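Side-chain contacts in enoyl-acyl carrier protein reductase (Uncultured bacterium, PDB 6KIA), which probably reduces the double bond of enoyl-acyl carrier protein in fatty-acid elongation, with NADH as the bound cofactor: residues D103-M108 and G164-K169; K169-I174 and S190-S195. All coordinates share one frame; numbering follows the deposited sequence.

Contact 1 of 2, residues D103-M108 and G164-K169; sequences DLLADM and GIPKVK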
loop_
_atom_site.group_PDB
_atom_site.type_symbol
_atom_site.label_atom_id
_atom_site.label_comp_id
_atom_site.label_asym_id
_atom_site.label_seq_id
_atom_site.Cartn_x
_atom_site.Cartn_y
_atom_site.Cartn_z
ATOM N N ASP A 103 15.783 19.286 -8.348
ATOM C CA ASP A 103 16.415 20.371 -9.102
ATOM C C ASP A 103 17.047 19.861 -10.389
ATOM O O ASP A 103 17.003 20.535 -11.417
ATOM C CB ASP A 103 17.480 21.089 -8.265
ATOM C CG ASP A 103 16.886 21.913 -7.134
ATOM O OD1 ASP A 103 15.772 22.454 -7.308
ATOM O OD2 ASP A 103 17.551 22.043 -6.079
ATOM N N LEU A 104 17.664 18.682 -10.327
ATOM C CA LEU A 104 18.323 18.107 -11.497
ATOM C C LEU A 104 17.287 17.697 -12.547
ATOM O O LEU A 104 17.617 17.517 -13.719
ATOM C CB LEU A 104 19.197 16.901 -11.114
ATOM C CG LEU A 104 20.395 17.109 -10.184
ATOM C CD1 LEU A 104 21.303 15.877 -10.158
ATOM C CD2 LEU A 104 21.178 18.361 -10.542
ATOM N N LEU A 105 16.035 17.535 -12.130
ATOM C CA LEU A 105 14.989 17.201 -13.099
ATOM C C LEU A 105 14.354 18.435 -13.750
ATOM O O LEU A 105 13.606 18.317 -14.727
ATOM C CB LEU A 105 13.890 16.374 -12.436
ATOM C CG LEU A 105 14.294 15.037 -11.823
ATOM C CD1 LEU A 105 13.069 14.315 -11.236
ATOM C CD2 LEU A 105 14.993 14.178 -12.855
ATOM N N ALA A 106 14.678 19.612 -13.221
ATOM C CA ALA A 106 13.961 20.847 -13.543
ATOM C C ALA A 106 13.949 21.252 -15.015
ATOM O O ALA A 106 13.004 21.901 -15.467
ATOM C CB ALA A 106 14.527 21.994 -12.716
ATOM N N ASP A 107 14.973 20.877 -15.774
ATOM C CA ASP A 107 15.026 21.338 -17.156
ATOM C C ASP A 107 14.740 20.222 -18.159
ATOM O O ASP A 107 14.935 20.394 -19.364
ATOM C CB ASP A 107 16.374 22.005 -17.437
ATOM C CG ASP A 107 16.482 23.381 -16.795
ATOM O OD1 ASP A 107 15.596 24.226 -17.052
ATOM O OD2 ASP A 107 17.445 23.617 -16.033
ATOM N N MET A 108 14.230 19.095 -17.660
ATOM C CA MET A 108 13.701 18.050 -18.537
ATOM C C MET A 108 12.393 18.528 -19.151
ATOM O O MET A 108 11.568 19.129 -18.471
ATOM C CB MET A 108 13.465 16.740 -17.775
ATOM C CG MET A 108 14.724 16.099 -17.242
ATOM S SD MET A 108 14.432 14.397 -16.719
ATOM C CE MET A 108 16.112 13.891 -16.324
ATOM N N GLY A 164 7.503 8.063 -3.263
ATOM C CA GLY A 164 8.804 8.464 -3.765
ATOM C C GLY A 164 8.712 9.149 -5.118
ATOM O O GLY A 164 9.721 9.348 -5.786
ATOM N N ILE A 165 7.494 9.487 -5.534
ATOM C CA ILE A 165 7.313 10.243 -6.773
ATOM C C ILE A 165 7.771 11.679 -6.580
ATOM O O ILE A 165 7.288 12.365 -5.678
ATOM C CB ILE A 165 5.849 10.249 -7.229
ATOM C CG1 ILE A 165 5.349 8.825 -7.473
ATOM C CG2 ILE A 165 5.683 11.106 -8.479
ATOM C CD1 ILE A 165 3.852 8.739 -7.694
ATOM N N PRO A 166 8.720 12.133 -7.412
ATOM C CA PRO A 166 9.226 13.512 -7.383
ATOM C C PRO A 166 8.171 14.530 -7.790
ATOM O O PRO A 166 7.314 14.227 -8.628
ATOM C CB PRO A 166 10.372 13.498 -8.402
ATOM C CG PRO A 166 10.720 12.053 -8.581
ATOM C CD PRO A 166 9.424 11.316 -8.413
ATOM N N LYS A 167 8.214 15.703 -7.166
ATOM C CA LYS A 167 7.269 16.773 -7.449
ATOM C C LYS A 167 7.793 17.632 -8.598
ATOM O O LYS A 167 8.276 18.754 -8.391
ATOM C CB LYS A 167 7.022 17.612 -6.193
ATOM C CG LYS A 167 6.315 16.829 -5.092
ATOM C CD LYS A 167 6.024 17.667 -3.856
ATOM C CE LYS A 167 7.225 17.699 -2.927
ATOM N NZ LYS A 167 6.850 18.089 -1.545
ATOM N N VAL A 168 7.725 17.083 -9.808
ATOM C CA VAL A 168 8.141 17.803 -10.999
ATOM C C VAL A 168 7.053 17.731 -12.075
ATOM O O VAL A 168 6.385 16.707 -12.252
ATOM C CB VAL A 168 9.490 17.277 -11.554
ATOM C CG1 VAL A 168 10.560 17.331 -10.488
ATOM C CG2 VAL A 168 9.355 15.865 -12.101
ATOM N N LYS A 169 6.889 18.823 -12.805
ATOM C CA LYS A 169 5.739 18.947 -13.681
ATOM C C LYS A 169 5.784 17.939 -14.827
ATOM O O LYS A 169 4.762 17.352 -15.180
ATOM C CB LYS A 169 5.669 20.367 -14.238
ATOM C CG LYS A 169 4.282 20.961 -14.198
ATOM C CD LYS A 169 4.271 22.380 -14.743
ATOM C CE LYS A 169 4.521 22.394 -16.241
ATOM N NZ LYS A 169 3.761 21.314 -16.931
#

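Contact 2 of 2, residues K169-I174 and S190-S195; sequences KVFLAI and SALLNS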
loop_
_atom_site.group_PDB
_atom_site.type_symbol
_atom_site.label_atom_id
_atom_site.label_comp_id
_atom_site.label_asym_id
_atom_site.label_seq_id
_atom_site.Cartn_x
_atom_site.Cartn_y
_atom_site.Cartn_z
ATOM N N LYS A 169 6.889 18.823 -12.805
ATOM C CA LYS A 169 5.739 18.947 -13.681
ATOM C C LYS A 169 5.784 17.939 -14.827
ATOM O O LYS A 169 4.762 17.352 -15.180
ATOM C CB LYS A 169 5.669 20.367 -14.238
ATOM C CG LYS A 169 4.282 20.961 -14.198
ATOM C CD LYS A 169 4.271 22.380 -14.743
ATOM C CE LYS A 169 4.521 22.394 -16.241
ATOM N NZ LYS A 169 3.761 21.314 -16.931
ATOM N N VAL A 170 6.975 17.708 -15.366
ATOM C CA VAL A 170 7.158 16.813 -16.502
ATOM C C VAL A 170 6.709 15.372 -16.194
ATOM O O VAL A 170 6.163 14.656 -17.070
ATOM C CB VAL A 170 8.638 16.834 -16.960
ATOM C CG1 VAL A 170 9.567 16.562 -15.788
ATOM C CG2 VAL A 170 8.884 15.850 -18.103
ATOM N N PHE A 171 6.901 14.941 -14.945
ATOM C CA PHE A 171 6.594 13.558 -14.651
ATOM C C PHE A 171 5.120 13.217 -14.654
ATOM O O PHE A 171 4.768 12.127 -15.046
ATOM C CB PHE A 171 7.159 13.112 -13.303
ATOM C CG PHE A 171 6.751 11.710 -12.951
ATOM C CD1 PHE A 171 7.336 10.626 -13.585
ATOM C CD2 PHE A 171 5.736 11.478 -12.041
ATOM C CE1 PHE A 171 6.931 9.332 -13.291
ATOM C CE2 PHE A 171 5.334 10.185 -11.744
ATOM C CZ PHE A 171 5.938 9.115 -12.365
ATOM N N LEU A 172 4.244 14.125 -14.264
ATOM C CA LEU A 172 2.833 13.745 -14.260
ATOM C C LEU A 172 2.259 13.727 -15.680
ATOM O O LEU A 172 1.298 13.010 -15.960
ATOM C CB LEU A 172 2.024 14.627 -13.298
ATOM C CG LEU A 172 2.671 14.571 -11.901
ATOM C CD1 LEU A 172 2.109 15.619 -10.945
ATOM C CD2 LEU A 172 2.563 13.163 -11.326
ATOM N N ALA A 173 2.825 14.534 -16.569
ATOM C CA ALA A 173 2.505 14.406 -17.988
ATOM C C ALA A 173 2.906 13.008 -18.496
ATOM O O ALA A 173 2.090 12.272 -19.115
ATOM C CB ALA A 173 3.192 15.496 -18.790
ATOM N N ILE A 174 4.157 12.640 -18.222
ATOM C CA ILE A 174 4.638 11.310 -18.600
ATOM C C ILE A 174 3.755 10.213 -17.996
ATOM O O ILE A 174 3.395 9.235 -18.653
ATOM C CB ILE A 174 6.098 11.120 -18.143
ATOM C CG1 ILE A 174 7.005 12.094 -18.904
ATOM C CG2 ILE A 174 6.556 9.677 -18.364
ATOM C CD1 ILE A 174 8.394 12.215 -18.306
ATOM N N SER A 190 8.231 0.686 -19.942
ATOM C CA SER A 190 9.642 0.505 -20.268
ATOM C C SER A 190 10.314 1.807 -20.679
ATOM O O SER A 190 11.495 2.016 -20.382
ATOM C CB SER A 190 9.796 -0.536 -21.373
ATOM O OG SER A 190 9.567 -1.830 -20.846
ATOM N N ALA A 191 9.579 2.668 -21.379
ATOM C CA ALA A 191 10.119 3.966 -21.795
ATOM C C ALA A 191 10.522 4.803 -20.576
ATOM O O ALA A 191 11.577 5.451 -20.558
ATOM C CB ALA A 191 9.104 4.721 -22.660
ATOM N N LEU A 192 9.680 4.792 -19.547
ATOM C CA LEU A 192 10.029 5.486 -18.319
ATOM C C LEU A 192 11.196 4.802 -17.624
ATOM O O LEU A 192 12.175 5.449 -17.229
ATOM C CB LEU A 192 8.833 5.537 -17.357
ATOM C CG LEU A 192 9.127 6.169 -15.997
ATOM C CD1 LEU A 192 9.576 7.608 -16.142
ATOM C CD2 LEU A 192 7.909 6.060 -15.059
ATOM N N LEU A 193 11.076 3.491 -17.434
ATOM C CA LEU A 193 12.041 2.790 -16.584
ATOM C C LEU A 193 13.456 2.755 -17.185
ATOM O O LEU A 193 14.440 2.674 -16.447
ATOM C CB LEU A 193 11.551 1.372 -16.272
ATOM C CG LEU A 193 10.294 1.272 -15.391
ATOM C CD1 LEU A 193 10.250 -0.058 -14.667
ATOM C CD2 LEU A 193 10.200 2.423 -14.390
ATOM N N ASN A 194 13.566 2.827 -18.509
ATOM C CA ASN A 194 14.889 2.824 -19.142
ATOM C C ASN A 194 15.559 4.195 -19.161
ATOM O O ASN A 194 16.774 4.308 -19.381
ATOM C CB ASN A 194 14.804 2.295 -20.570
ATOM C CG ASN A 194 14.395 0.838 -20.635
ATOM O OD1 ASN A 194 14.662 0.064 -19.717
ATOM N ND2 ASN A 194 13.749 0.454 -21.735
ATOM N N SER A 195 14.784 5.247 -18.939
ATOM C CA SER A 195 15.362 6.582 -18.872
ATOM C C SER A 195 16.072 6.819 -17.527
ATOM O O SER A 195 15.806 6.111 -16.553
ATOM C CB SER A 195 14.282 7.643 -19.082
ATOM O OG SER A 195 13.394 7.674 -17.969
#

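Contact 1 of 2, residues D103-M108 and G164-K169
The loop between strand 155-159 and helix 169-180 packs through Pro166 and Val168 onto Leu105 of the short helix 101-105. Leu105 carries nearly all of its side of the contact, and its CD1 does most of the work: it meets CB of the Pro166 ring at 4.0 Å and lies the same distance from CG1 of Val168. CG2 of Val168 is hardly farther from this methyl, which thus sits against both branches of the valine and the flank of the proline. Closer to the backbone, CB of Leu105 also rests on Val168 CG1, at 4.0 Å. The torsions that bring this about turn CG of Leu105 opposite its own carbonyl carbon (chi1 -60°) and extend CD1 onward (chi2 -178°). The side chains of Leu105 and Val168 cross at about a right angle. Strand 155-159 pairs in parallel with 21-25 and 234-240, consistent with the family's Rossmann-type fold. In the loop that follows it, Lys167 is the centre of an inverse gamma turn, with a weak bond from Val168 N to Pro166 O; its CB points away from 103-108, while those of Pro166 and Val168 point toward it. Helix 196-219 also packs here, Leu197 and Leu200 touching Leu105 and Ile201 touching Pro166.

Contact 2 of 2, residues K169-I174 and S190-S195
Residues 169-174 of helix 169-180 approach the short helix 189-194, the nearest CA atoms being those of Ile174 and Leu192, 7.9 Å apart. Leu192 supplies both points of contact from its side, one with each methyl. CD2 meets CE1 of Phe171 at 3.8 Å and lies at the edge of the ring, in its plane, so the leucine butts against the rim of the phenyl group instead of lying over a face. The other methyl, CD1, is directed to CG2 of Ile174 in a looser approach of 4.3 Å. Phe171 reaches across because its CG stands trans to the backbone N (chi1 176°), which carries the ring end closer to the other helix than the direction of CB alone would suggest. The side chains of Phe171 and Leu192 meet nearly at right angles. Three residues on from Leu192, Ser195 OG donates to Leu192 O over 2.6 Å, with a C=O...OG angle of 136° and OG tilted 20° from the carbonyl plane. Ser195 N binds the same oxygen at 3.1 Å, so two donors from one residue grip this carbonyl. OG is also bonded to Gly198 N, which makes Ser195 the N-cap of helix 196-219. From that helix Ile201 touches Phe171, and Leu197 touches both Ile174 and Leu192. This is apolar helix-helix packing of 169-180 against 189-194, with a serine N-cap starting the next helix, in a helical part of a chain whose family belongs to the Rossmann-type NAD(P)-binding proteins.

Overall arrangement
Contacts 1 and 2 follow one another along the chain and share Lys169. Their centres lie about 10 Å apart, and they touch through CG2 of Ile165 and CE2 of Phe171, 3.4 Å from each other. Both bury their touching residues, though their centres lie far out, about 23 and 22 Å from the centre of the chain. Both are purely apolar across the interface, but contact 1 joins a loop to a short helix through aliphatic groups alone, whereas contact 2 joins two helices and brings in an aromatic edge. Helix 196-219 borders both, with Leu197 and Ile201 common to the two clusters. The bound NADH lies about 10 Å from the side chain of Pro166 and about 13 Å from that of Phe171.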